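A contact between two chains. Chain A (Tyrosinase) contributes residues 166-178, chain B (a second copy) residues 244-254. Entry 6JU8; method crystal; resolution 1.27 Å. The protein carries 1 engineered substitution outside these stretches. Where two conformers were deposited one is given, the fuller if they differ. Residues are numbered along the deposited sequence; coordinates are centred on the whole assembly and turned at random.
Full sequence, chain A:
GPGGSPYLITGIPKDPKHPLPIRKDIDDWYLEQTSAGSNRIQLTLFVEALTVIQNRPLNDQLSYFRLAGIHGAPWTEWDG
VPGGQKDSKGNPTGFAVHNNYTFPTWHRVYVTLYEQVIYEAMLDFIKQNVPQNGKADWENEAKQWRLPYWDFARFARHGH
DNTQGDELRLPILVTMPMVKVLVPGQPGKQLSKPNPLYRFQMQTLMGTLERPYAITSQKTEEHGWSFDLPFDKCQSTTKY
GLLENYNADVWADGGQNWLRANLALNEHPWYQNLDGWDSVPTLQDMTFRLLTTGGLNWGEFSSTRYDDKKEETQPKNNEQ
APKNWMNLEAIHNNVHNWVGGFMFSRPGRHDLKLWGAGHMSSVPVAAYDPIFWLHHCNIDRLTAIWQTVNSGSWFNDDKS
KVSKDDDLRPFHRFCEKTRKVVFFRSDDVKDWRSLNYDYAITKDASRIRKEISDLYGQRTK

Chain A, residues 166-178: DELRLPILVTMPM
Chain B (244-254) ENYNADVWADG

Contacts between two copies of a protein often pair a polar anchor with an apolar patch, and this tyrosinase interface illustrates the arrangement. The chain A stretch runs extended from E167(A) (phi/psi -131/130) through R169(A) (-147/150) to P171(A) (-54/143), then tightens into a 3-10 turn at 173-175 and reopens at M176(A) (-103/118). In chain B, N245(B) takes a left-handed conformation (67/26), Y246(B) is extended (-108/145), and a weakly bonded helix follows at about 248-251. N247(B) caps it: its OD1 accepts from D249(B) N at 2.7 Å. In register, the CA atoms of M176(A) and V250(B) lie 5.5 Å apart, those of P177(A) and D253(B) 6.9 Å.

The anchor is built on R169(A), whose m, t, t chain reaches out so that its guanidinium lies flat on the Y246(B) ring, centres 3.6 Å apart and planes at 10°, a cation-pi stack. Arginine suits this place because its flat cation can stack through a face while bonding through its edge: R169(A) NH1 and NH2 both donate to N245(B) O, at 3.2 and 3.1 Å. E167(A), t at chi1 and chi2, completes the cluster. Its OE1 forms a salt bridge with R169(A) NE at 2.9 Å and accepts from Y246(B) OH at 2.6 Å, so one carboxylate oxygen ties both stacked partners together.

The apolar patch centres on V250(B), chi1 t. Its CG2 lies 4.0 Å from I172(A) CG2 and 3.5 Å from T175(A) OG1, a hydroxyl already satisfied by donating to I172(A) O at 2.8 Å. M176(A) (m, t, p) brings SD to 3.9 Å from D249(B) CB. Beyond, P177(A) CD packs 3.4 Å from D253(B) O, while a water donates to T175(A) O (2.7 Å) and D253(B) O (2.8 Å), bridging two carbonyls that cannot bond directly. Together the stretches bury 538 Å².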

# COMPACT_ATOMS: atom_id res chain seq x y z
N ASP A 166 -17.96 11.20 8.76
CA ASP A 166 -19.03 10.35 8.29
C ASP A 166 -18.61 8.89 8.19
O ASP A 166 -19.42 8.02 7.89
CB ASP A 166 -19.47 10.86 6.91
CG ASP A 166 -18.37 10.90 5.87
OD1 ASP A 166 -17.17 10.97 6.21
OD2 ASP A 166 -18.71 10.86 4.65
N GLU A 167 -17.31 8.61 8.34
CA GLU A 167 -16.54 7.43 7.99
C GLU A 167 -15.68 6.94 9.16
O GLU A 167 -14.92 7.75 9.72
CB GLU A 167 -15.59 7.70 6.80
CG GLU A 167 -14.94 6.47 6.20
CD GLU A 167 -13.80 6.66 5.22
OE1 GLU A 167 -13.24 7.77 5.07
OE2 GLU A 167 -13.40 5.67 4.54
N LEU A 168 -15.71 5.66 9.54
CA LEU A 168 -14.69 5.12 10.42
C LEU A 168 -13.41 4.92 9.62
O LEU A 168 -13.45 4.62 8.42
CB LEU A 168 -15.19 3.79 11.00
CG LEU A 168 -16.55 3.80 11.69
CD1 LEU A 168 -16.93 2.39 12.10
CD2 LEU A 168 -16.50 4.73 12.90
N ARG A 169 -12.26 5.11 10.25
CA ARG A 169 -11.01 5.02 9.51
C ARG A 169 -9.91 4.45 10.38
O ARG A 169 -9.86 4.72 11.60
CB ARG A 169 -10.52 6.40 9.05
CG ARG A 169 -11.46 7.11 8.07
CD ARG A 169 -10.78 8.41 7.64
NE ARG A 169 -11.71 9.30 6.93
CZ ARG A 169 -11.41 10.57 6.69
NH1 ARG A 169 -10.25 11.06 7.12
NH2 ARG A 169 -12.29 11.33 6.03
N LEU A 170 -8.96 3.75 9.75
CA LEU A 170 -7.68 3.55 10.45
C LEU A 170 -7.05 4.88 10.87
O LEU A 170 -7.25 5.91 10.23
CB LEU A 170 -6.67 2.82 9.56
CG LEU A 170 -7.04 1.43 9.07
CD1 LEU A 170 -5.87 0.73 8.38
CD2 LEU A 170 -7.62 0.55 10.14
N PRO A 171 -6.23 4.89 11.91
CA PRO A 171 -5.57 6.15 12.31
C PRO A 171 -4.80 6.79 11.17
O PRO A 171 -4.12 6.11 10.37
CB PRO A 171 -4.53 5.68 13.35
CG PRO A 171 -5.15 4.44 13.93
CD PRO A 171 -5.84 3.75 12.76
N ILE A 172 -4.85 8.12 11.15
CA ILE A 172 -4.02 8.88 10.21
C ILE A 172 -2.60 8.34 10.18
O ILE A 172 -2.02 8.02 9.13
CB ILE A 172 -4.00 10.38 10.58
CG1 ILE A 172 -5.40 11.03 10.53
CG2 ILE A 172 -3.05 11.13 9.67
CD1 ILE A 172 -5.49 12.34 11.30
N LEU A 173 -2.01 8.27 11.38
CA LEU A 173 -0.57 8.00 11.44
C LEU A 173 -0.28 6.59 10.97
O LEU A 173 0.79 6.31 10.42
CB LEU A 173 -0.10 8.27 12.88
CG LEU A 173 1.38 8.09 13.16
CD1 LEU A 173 2.22 8.99 12.26
CD2 LEU A 173 1.68 8.41 14.63
N VAL A 174 -1.21 5.65 11.17
CA VAL A 174 -0.97 4.27 10.72
C VAL A 174 -0.88 4.18 9.21
O VAL A 174 -0.25 3.25 8.67
CB VAL A 174 -2.08 3.39 11.32
CG1 VAL A 174 -2.35 2.12 10.55
CG2 VAL A 174 -1.78 3.04 12.78
N THR A 175 -1.49 5.12 8.49
CA THR A 175 -1.55 5.05 7.04
C THR A 175 -0.41 5.81 6.37
O THR A 175 -0.40 5.84 5.15
CB THR A 175 -2.90 5.55 6.49
OG1 THR A 175 -3.08 6.96 6.72
CG2 THR A 175 -4.05 4.79 7.14
N MET A 176 0.52 6.35 7.13
CA MET A 176 1.62 7.16 6.58
C MET A 176 2.92 6.36 6.55
O MET A 176 3.44 5.93 7.58
CB MET A 176 1.85 8.38 7.49
CG MET A 176 0.76 9.42 7.41
SD MET A 176 0.82 10.61 8.75
CE MET A 176 2.53 11.12 8.66
N PRO A 177 3.50 6.11 5.37
CA PRO A 177 4.77 5.36 5.36
C PRO A 177 5.92 6.09 6.05
O PRO A 177 6.82 5.45 6.61
CB PRO A 177 5.05 5.19 3.87
CG PRO A 177 3.74 5.40 3.18
CD PRO A 177 2.96 6.35 4.03
N MET A 178 5.93 7.42 6.01
CA MET A 178 6.98 8.24 6.61
C MET A 178 6.38 9.25 7.58
O MET A 178 5.19 9.60 7.46
CB MET A 178 7.76 9.00 5.53
CG MET A 178 8.32 8.13 4.42
SD MET A 178 9.71 7.09 4.94
CE MET A 178 11.00 8.32 5.13
N GLU B 244 -10.50 12.99 -0.70
CA GLU B 244 -10.92 14.26 -0.10
C GLU B 244 -11.14 14.11 1.39
O GLU B 244 -11.65 13.08 1.85
CB GLU B 244 -12.22 14.75 -0.75
CG GLU B 244 -12.44 16.22 -0.44
CD GLU B 244 -13.69 16.80 -1.05
OE1 GLU B 244 -13.76 18.05 -1.21
OE2 GLU B 244 -14.61 16.03 -1.40
N ASN B 245 -10.84 15.16 2.16
CA ASN B 245 -11.07 15.18 3.60
C ASN B 245 -10.17 14.21 4.35
O ASN B 245 -10.52 13.79 5.46
CB ASN B 245 -12.54 14.96 3.96
CG ASN B 245 -13.40 16.11 3.45
OD1 ASN B 245 -12.97 17.26 3.50
ND2 ASN B 245 -14.58 15.83 2.91
N TYR B 246 -9.02 13.89 3.79
CA TYR B 246 -7.95 13.18 4.48
C TYR B 246 -6.82 14.17 4.75
O TYR B 246 -6.56 15.06 3.93
CB TYR B 246 -7.45 11.98 3.66
CG TYR B 246 -8.35 10.77 3.85
CD1 TYR B 246 -7.88 9.62 4.47
CD2 TYR B 246 -9.67 10.78 3.43
CE1 TYR B 246 -8.70 8.51 4.65
CE2 TYR B 246 -10.51 9.70 3.60
CZ TYR B 246 -10.01 8.56 4.22
OH TYR B 246 -10.79 7.43 4.41
N ASN B 247 -6.17 13.98 5.89
CA ASN B 247 -5.03 14.81 6.28
C ASN B 247 -3.98 14.83 5.18
O ASN B 247 -3.68 13.77 4.62
CB ASN B 247 -4.45 14.26 7.59
CG ASN B 247 -3.35 15.12 8.17
OD1 ASN B 247 -2.23 15.21 7.64
ND2 ASN B 247 -3.67 15.72 9.30
N ALA B 248 -3.43 15.99 4.86
CA ALA B 248 -2.49 16.11 3.75
C ALA B 248 -1.22 15.30 3.99
O ALA B 248 -0.50 14.99 3.04
CB ALA B 248 -2.16 17.57 3.45
N ASP B 249 -0.94 14.92 5.23
CA ASP B 249 0.24 14.10 5.48
C ASP B 249 0.05 12.70 4.92
O ASP B 249 1.05 12.01 4.64
CB ASP B 249 0.52 14.04 6.98
CG ASP B 249 1.02 15.38 7.50
OD1 ASP B 249 1.44 16.21 6.67
OD2 ASP B 249 1.01 15.56 8.75
N VAL B 250 -1.20 12.27 4.72
CA VAL B 250 -1.44 10.99 4.04
C VAL B 250 -1.13 11.14 2.56
O VAL B 250 -0.52 10.27 1.94
CB VAL B 250 -2.90 10.52 4.23
CG1 VAL B 250 -3.17 9.25 3.44
CG2 VAL B 250 -3.18 10.33 5.71
N TRP B 251 -1.47 12.28 1.97
CA TRP B 251 -1.25 12.56 0.56
C TRP B 251 0.23 12.56 0.19
O TRP B 251 0.56 12.38 -0.99
CB TRP B 251 -1.87 13.92 0.23
CG TRP B 251 -3.36 14.00 0.34
CD1 TRP B 251 -4.27 13.00 0.48
CD2 TRP B 251 -4.11 15.23 0.32
NE1 TRP B 251 -5.54 13.52 0.53
CE2 TRP B 251 -5.47 14.89 0.44
CE3 TRP B 251 -3.75 16.57 0.21
CZ2 TRP B 251 -6.48 15.86 0.45
CZ3 TRP B 251 -4.75 17.55 0.22
CH2 TRP B 251 -6.10 17.18 0.34
N ALA B 252 1.13 12.81 1.12
CA ALA B 252 2.55 12.84 0.82
C ALA B 252 2.96 11.54 0.13
O ALA B 252 3.77 11.55 -0.80
CB ALA B 252 3.38 13.07 2.07
N ASP B 253 2.42 10.45 0.64
CA ASP B 253 2.59 9.15 0.02
C ASP B 253 1.36 8.31 0.33
O ASP B 253 1.25 7.75 1.42
CB ASP B 253 3.87 8.47 0.51
CG ASP B 253 4.13 7.13 -0.16
OD1 ASP B 253 3.24 6.63 -0.87
OD2 ASP B 253 5.25 6.59 0.05
N GLY B 254 0.41 8.32 -0.60
CA GLY B 254 -0.86 7.65 -0.46
C GLY B 254 -0.85 6.17 -0.72
O GLY B 254 -1.89 5.50 -0.57
O HOH W 1 -0.48 5.84 2.48